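Local coordinates for protein LigF (Sphingobium sp. SYK-6, PDB 4XT0) that cleaves beta-aryl ether bonds in lignin as a glutathione-binding beta-etherase of the glutathione S-transferase superfamily, at residues Tyr109-Val114 against Arg169-Ser174; Ile117-Phe121 against Lys151-Ala155. All coordinates share one frame. Residues are numbered along the deposited sequence.

Contact 1. Residues Tyr109-Val114 against Arg169-Ser174; sequences YFCWCV and RKVGVS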
loop_
_atom_site.group_PDB
_atom_site.type_symbol
_atom_site.label_atom_id
_atom_site.label_comp_id
_atom_site.label_asym_id
_atom_site.label_seq_id
_atom_site.Cartn_x
_atom_site.Cartn_y
_atom_site.Cartn_z
ATOM N N TYR A 109 0.710 6.572 1.093
ATOM C CA TYR A 109 1.130 7.983 1.083
ATOM C C TYR A 109 0.375 8.846 2.099
ATOM O O TYR A 109 0.974 9.406 3.012
ATOM C CB TYR A 109 0.955 8.547 -0.336
ATOM C CG TYR A 109 1.638 9.879 -0.598
ATOM C CD1 TYR A 109 2.927 9.930 -1.120
ATOM C CD2 TYR A 109 0.985 11.085 -0.344
ATOM C CE1 TYR A 109 3.564 11.168 -1.372
ATOM C CE2 TYR A 109 1.602 12.313 -0.600
ATOM C CZ TYR A 109 2.887 12.346 -1.114
ATOM O OH TYR A 109 3.495 13.555 -1.367
ATOM N N PHE A 110 -0.945 8.937 1.935
ATOM C CA PHE A 110 -1.755 9.922 2.659
ATOM C C PHE A 110 -1.808 9.646 4.165
ATOM O O PHE A 110 -1.638 10.564 4.974
ATOM C CB PHE A 110 -3.181 9.961 2.063
ATOM C CG PHE A 110 -4.089 11.027 2.657
ATOM C CD1 PHE A 110 -3.572 12.173 3.244
ATOM C CD2 PHE A 110 -5.471 10.864 2.626
ATOM C CE1 PHE A 110 -4.408 13.126 3.791
ATOM C CE2 PHE A 110 -6.322 11.822 3.167
ATOM C CZ PHE A 110 -5.790 12.956 3.756
ATOM N N CYS A 111 -2.053 8.398 4.549
ATOM C CA CYS A 111 -2.146 8.083 5.969
ATOM C C CYS A 111 -0.842 8.417 6.689
ATOM O O CYS A 111 -0.860 8.975 7.776
ATOM C CB CYS A 111 -2.485 6.608 6.199
ATOM S SG CYS A 111 -2.473 6.153 7.963
ATOM N N TRP A 112 0.289 8.101 6.071
ATOM C CA TRP A 112 1.556 8.196 6.784
ATOM C C TRP A 112 2.059 9.619 7.041
ATOM O O TRP A 112 2.662 9.882 8.094
ATOM C CB TRP A 112 2.622 7.371 6.045
ATOM C CG TRP A 112 2.237 5.921 5.924
ATOM C CD1 TRP A 112 2.360 5.135 4.815
ATOM C CD2 TRP A 112 1.629 5.092 6.938
ATOM N NE1 TRP A 112 1.892 3.871 5.078
ATOM C CE2 TRP A 112 1.434 3.819 6.369
ATOM C CE3 TRP A 112 1.243 5.301 8.271
ATOM C CZ2 TRP A 112 0.866 2.758 7.083
ATOM C CZ3 TRP A 112 0.675 4.248 8.976
ATOM C CH2 TRP A 112 0.495 2.994 8.381
ATOM N N CYS A 113 1.819 10.552 6.129
ATOM C CA CYS A 113 2.287 11.909 6.412
ATOM C C CYS A 113 1.427 12.553 7.505
ATOM O O CYS A 113 1.952 13.220 8.403
ATOM C CB CYS A 113 2.323 12.771 5.141
ATOM S SG CYS A 113 0.806 12.870 4.170
ATOM N N VAL A 114 0.116 12.329 7.446
ATOM C CA VAL A 114 -0.792 12.822 8.485
ATOM C C VAL A 114 -0.448 12.173 9.828
ATOM O O VAL A 114 -0.314 12.849 10.845
ATOM C CB VAL A 114 -2.269 12.527 8.126
ATOM C CG1 VAL A 114 -3.188 12.784 9.314
ATOM C CG2 VAL A 114 -2.687 13.348 6.915
ATOM N N ARG A 169 4.842 18.904 3.891
ATOM C CA ARG A 169 4.727 19.095 2.438
ATOM C C ARG A 169 3.889 18.009 1.774
ATOM O O ARG A 169 3.114 18.284 0.858
ATOM C CB ARG A 169 6.088 19.129 1.738
ATOM C CG ARG A 169 5.927 19.573 0.272
ATOM C CD ARG A 169 7.004 19.097 -0.687
ATOM N NE ARG A 169 6.738 17.769 -1.218
ATOM C CZ ARG A 169 7.496 16.720 -0.943
ATOM N NH1 ARG A 169 8.549 16.883 -0.158
ATOM N NH2 ARG A 169 7.209 15.528 -1.443
ATOM N N LYS A 170 4.057 16.767 2.213
ATOM C CA LYS A 170 3.301 15.668 1.630
ATOM C C LYS A 170 1.808 15.766 1.973
ATOM O O LYS A 170 0.949 15.389 1.169
ATOM C CB LYS A 170 3.883 14.331 2.086
ATOM C CG LYS A 170 5.142 13.937 1.322
ATOM C CD LYS A 170 6.251 13.496 2.250
ATOM C CE LYS A 170 6.070 12.067 2.691
ATOM N NZ LYS A 170 7.132 11.629 3.638
ATOM N N VAL A 171 1.498 16.286 3.158
ATOM C CA VAL A 171 0.103 16.525 3.504
ATOM C C VAL A 171 -0.481 17.510 2.488
ATOM O O VAL A 171 -1.586 17.310 1.984
ATOM C CB VAL A 171 -0.070 17.076 4.951
ATOM C CG1 VAL A 171 -1.522 17.446 5.213
ATOM C CG2 VAL A 171 0.390 16.051 5.974
ATOM N N GLY A 172 0.276 18.558 2.179
ATOM C CA GLY A 172 -0.144 19.528 1.189
ATOM C C GLY A 172 -0.391 18.871 -0.155
ATOM O O GLY A 172 -1.425 19.104 -0.775
ATOM N N VAL A 173 0.551 18.044 -0.603
ATOM C CA VAL A 173 0.374 17.285 -1.842
ATOM C C VAL A 173 -0.902 16.463 -1.782
ATOM O O VAL A 173 -1.671 16.439 -2.747
ATOM C CB VAL A 173 1.565 16.341 -2.131
ATOM C CG1 VAL A 173 1.221 15.381 -3.262
ATOM C CG2 VAL A 173 2.799 17.138 -2.480
ATOM N N SER A 174 -1.136 15.814 -0.639
ATOM C CA SER A 174 -2.277 14.909 -0.489
ATOM C C SER A 174 -3.602 15.641 -0.599
ATOM O O SER A 174 -4.539 15.178 -1.249
ATOM C CB SER A 174 -2.221 14.174 0.857
ATOM O OG SER A 174 -1.099 13.315 0.940
#

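Contact 2. Residues Ile117-Phe121 against Lys151-Ala155; sequences IGWAF and KWRRA. With GSH (glutathione), chain B.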
loop_
_atom_site.group_PDB
_atom_site.type_symbol
_atom_site.label_atom_id
_atom_site.label_comp_id
_atom_site.label_asym_id
_atom_site.label_seq_id
_atom_site.Cartn_x
_atom_site.Cartn_y
_atom_site.Cartn_z
ATOM N N ILE A 117 2.696 13.418 11.705
ATOM C CA ILE A 117 2.454 14.653 12.439
ATOM C C ILE A 117 1.683 14.339 13.730
ATOM O O ILE A 117 1.961 14.914 14.781
ATOM C CB ILE A 117 1.700 15.679 11.572
ATOM C CG1 ILE A 117 2.532 16.024 10.329
ATOM C CG2 ILE A 117 1.395 16.936 12.363
ATOM C CD1 ILE A 117 4.014 16.213 10.622
ATOM N N GLY A 118 0.742 13.398 13.644
ATOM C CA GLY A 118 0.014 12.917 14.809
ATOM C C GLY A 118 0.886 12.321 15.910
ATOM O O GLY A 118 0.681 12.614 17.091
ATOM N N TRP A 119 1.856 11.485 15.539
ATOM C CA TRP A 119 2.778 10.904 16.519
ATOM C C TRP A 119 3.640 11.969 17.197
ATOM O O TRP A 119 3.976 11.856 18.379
ATOM C CB TRP A 119 3.682 9.852 15.865
ATOM C CG TRP A 119 3.026 8.507 15.706
ATOM C CD1 TRP A 119 2.256 8.084 14.656
ATOM C CD2 TRP A 119 3.076 7.410 16.630
ATOM N NE1 TRP A 119 1.830 6.796 14.869
ATOM C CE2 TRP A 119 2.318 6.360 16.073
ATOM C CE3 TRP A 119 3.691 7.215 17.868
ATOM C CZ2 TRP A 119 2.156 5.132 16.714
ATOM C CZ3 TRP A 119 3.529 5.996 18.502
ATOM C CH2 TRP A 119 2.769 4.971 17.924
ATOM N N ALA A 120 3.997 13.004 16.445
ATOM C CA ALA A 120 4.866 14.050 16.964
ATOM C C ALA A 120 4.143 14.927 17.988
ATOM O O ALA A 120 4.703 15.260 19.029
ATOM C CB ALA A 120 5.411 14.902 15.820
ATOM N N PHE A 121 2.894 15.280 17.700
ATOM C CA PHE A 121 2.181 16.260 18.517
ATOM C C PHE A 121 0.941 15.705 19.230
ATOM O O PHE A 121 0.501 16.265 20.236
ATOM C CB PHE A 121 1.761 17.447 17.646
ATOM C CG PHE A 121 2.884 18.061 16.865
ATOM C CD1 PHE A 121 4.107 18.317 17.459
ATOM C CD2 PHE A 121 2.717 18.382 15.527
ATOM C CE1 PHE A 121 5.139 18.891 16.733
ATOM C CE2 PHE A 121 3.743 18.947 14.797
ATOM C CZ PHE A 121 4.956 19.199 15.398
ATOM N N LYS A 151 8.811 5.017 16.513
ATOM C CA LYS A 151 7.748 6.023 16.526
ATOM C C LYS A 151 7.352 6.418 17.953
ATOM O O LYS A 151 7.186 7.603 18.243
ATOM C CB LYS A 151 6.522 5.520 15.765
ATOM C CG LYS A 151 6.245 6.287 14.485
ATOM C CD LYS A 151 5.139 5.626 13.693
ATOM C CE LYS A 151 5.649 4.420 12.919
ATOM N NZ LYS A 151 6.336 4.798 11.648
ATOM N N TRP A 152 7.209 5.430 18.835
ATOM C CA TRP A 152 6.884 5.692 20.237
ATOM C C TRP A 152 7.985 6.522 20.907
ATOM O O TRP A 152 7.692 7.465 21.648
ATOM C CB TRP A 152 6.655 4.378 21.010
ATOM C CG TRP A 152 5.247 3.854 20.898
ATOM C CD1 TRP A 152 4.832 2.735 20.222
ATOM C CD2 TRP A 152 4.065 4.451 21.448
ATOM N NE1 TRP A 152 3.466 2.597 20.327
ATOM C CE2 TRP A 152 2.971 3.638 21.072
ATOM C CE3 TRP A 152 3.823 5.595 22.218
ATOM C CZ2 TRP A 152 1.658 3.933 21.447
ATOM C CZ3 TRP A 152 2.515 5.887 22.590
ATOM C CH2 TRP A 152 1.451 5.058 22.204
ATOM N N ARG A 153 9.244 6.174 20.634
ATOM C CA ARG A 153 10.390 6.895 21.191
ATOM C C ARG A 153 10.406 8.352 20.745
ATOM O O ARG A 153 10.683 9.253 21.536
ATOM C CB ARG A 153 11.702 6.210 20.790
ATOM C CG ARG A 153 11.904 4.860 21.445
ATOM C CD ARG A 153 13.298 4.315 21.197
ATOM N NE ARG A 153 13.547 3.103 21.977
ATOM C CZ ARG A 153 13.195 1.882 21.588
ATOM N NH1 ARG A 153 12.579 1.717 20.426
ATOM N NH2 ARG A 153 13.457 0.829 22.357
ATOM N N ARG A 154 10.100 8.566 19.471
ATOM C CA ARG A 154 10.068 9.901 18.891
ATOM C C ARG A 154 8.822 10.683 19.325
ATOM O O ARG A 154 8.846 11.916 19.383
ATOM C CB ARG A 154 10.149 9.804 17.364
ATOM C CG ARG A 154 11.495 9.287 16.864
ATOM C CD ARG A 154 11.509 9.095 15.342
ATOM N NE ARG A 154 12.878 9.042 14.827
ATOM C CZ ARG A 154 13.217 8.612 13.616
ATOM N NH1 ARG A 154 12.288 8.177 12.774
ATOM N NH2 ARG A 154 14.492 8.603 13.249
ATOM N N ALA A 155 7.742 9.968 19.639
ATOM C CA ALA A 155 6.536 10.594 20.198
ATOM C C ALA A 155 6.796 11.192 21.583
ATOM O O ALA A 155 6.277 12.259 21.921
ATOM C CB ALA A 155 5.399 9.583 20.272
HETATM N N1 GSH B . -1.337 -1.249 8.071
HETATM C CA1 GSH B . -2.168 -1.308 9.283
HETATM C C1 GSH B . -3.651 -1.130 8.974
HETATM O O11 GSH B . -4.485 -1.721 9.632
HETATM O O12 GSH B . -4.064 -0.312 7.993
HETATM C CB1 GSH B . -1.704 -0.190 10.238
HETATM C CG1 GSH B . -2.447 -0.352 11.561
HETATM C CD1 GSH B . -2.105 0.799 12.489
HETATM O OE1 GSH B . -1.209 1.569 12.205
HETATM N N2 GSH B . -2.808 0.955 13.629
HETATM C CA2 GSH B . -2.500 2.057 14.555
HETATM C C2 GSH B . -2.061 1.478 15.884
HETATM O O2 GSH B . -2.425 0.358 16.198
HETATM C CB2 GSH B . -3.771 2.880 14.804
HETATM S SG2 GSH B . -4.261 3.853 13.343
HETATM N N3 GSH B . -1.278 2.198 16.739
HETATM C CA3 GSH B . -0.905 1.607 18.035
HETATM C C3 GSH B . 0.553 1.213 18.139
HETATM O O31 GSH B . 1.034 1.041 19.238
HETATM O O32 GSH B . 1.316 1.042 17.040
#

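Contact 1. Residues Tyr109-Val114 against Arg169-Ser174
Two helical segments of the C-terminal GST domain, 109-114 and 169-174, run roughly antiparallel, their axes 141° apart in direction and 8.7 Å apart at closest approach. The backbones come nearest at two places, each pairing a small residue with a larger one: the CA atoms of F110 and S174, and likewise those of C113 and V171, are 5.9 Å apart. The CA-CB bond of C113 points toward segment 169-174, and with chi1 in the p well its SG lies 3.6 Å from V171 N and 3.7 Å from V171 CG2. V114 extends this apolar patch, its CG2 being 4.2 Å from V171 CG2. S174 fits beside Y109 and F110, with CB 3.4 Å from F110 CD1 and OG 3.3 Å from Y109 CE2, near the plane of that ring. S174 OG gives its proton to K170 O at 2.9 Å, within its own helix. Y109 reaches over the partner helix, its OH resting 3.2 Å from K170 CG and 3.5 Å from V173 CB. That hydroxyl is hydrogen-bonded to E147 of the second subunit, while R169 is shared between salt bridges to E166 of its own chain and that same E147. The helices are therefore joined mainly by close van der Waals packing, and through Y109 and R169 the pair contributes directly to the subunit interface.

Contact 2. Residues Ile117-Phe121 against Lys151-Ala155
In the all-helical C-terminal domain of this GST fold, the end of helix 93-121 packs beside helix 146-157 and meets the glutathione pocket. Segments 117-121 and 151-155 are inclined at 47°, with their axes 8.6 Å apart, and the large W119 indole occupies much of the space between them. W119 adopts chi1 m with chi2 near 87°, which sends its ring toward the opposing helix. There its six-membered ring turns an edge to the face of the five-membered ring of W152, a T-shaped pair with centroids 4.6 Å apart and planes at 84°. The CA-CB bond of W152 points away from segment 117-121, yet chi1 m and chi2 near 110° bring its indole back, so that CD2 lies 3.4 Å from W119 CZ3. K151 takes an off-well chi1 of -113°, and its aliphatic chain lies against W119: CD sits 3.7 Å from the centroid of the W119 five-membered ring, only 10° off the ring normal, a clear CH-pi contact. The turns at chi3 and chi4, both m, lead the ammonium end away. A155 lets the backbones close in, its CA being 5.0 Å from A120 CA, while its CB lies 3.3 Å from W119 O and 3.8 Å from W119 CE3. F159 and I123 pack against W119 and W152 respectively. With one face against W119, the W152 indole presents its edge to the ligand, and W152 NE1 donates a hydrogen bond to O31 of glutathione at 3.1 Å, with an angle of 151° at the hydrogen.

Both contacts use the long helix 93-121, contact 1 through 109-114 and contact 2 through 117-121 at its C-terminal end, and their centres are 16 Å apart. Along the chain, after two intervening helices, helix 146-157 supplies the partner for contact 2, and the following helix, 161-182, supplies that for contact 1, so contact 2 is nested within the loop closed by contact 1. The intervening chain is largely helical, and all four segments belong to the GST C-terminal domain. The shared helix thus receives two successive helices at different places along its length, running from the region that faces the second subunit to the region that borders bound glutathione.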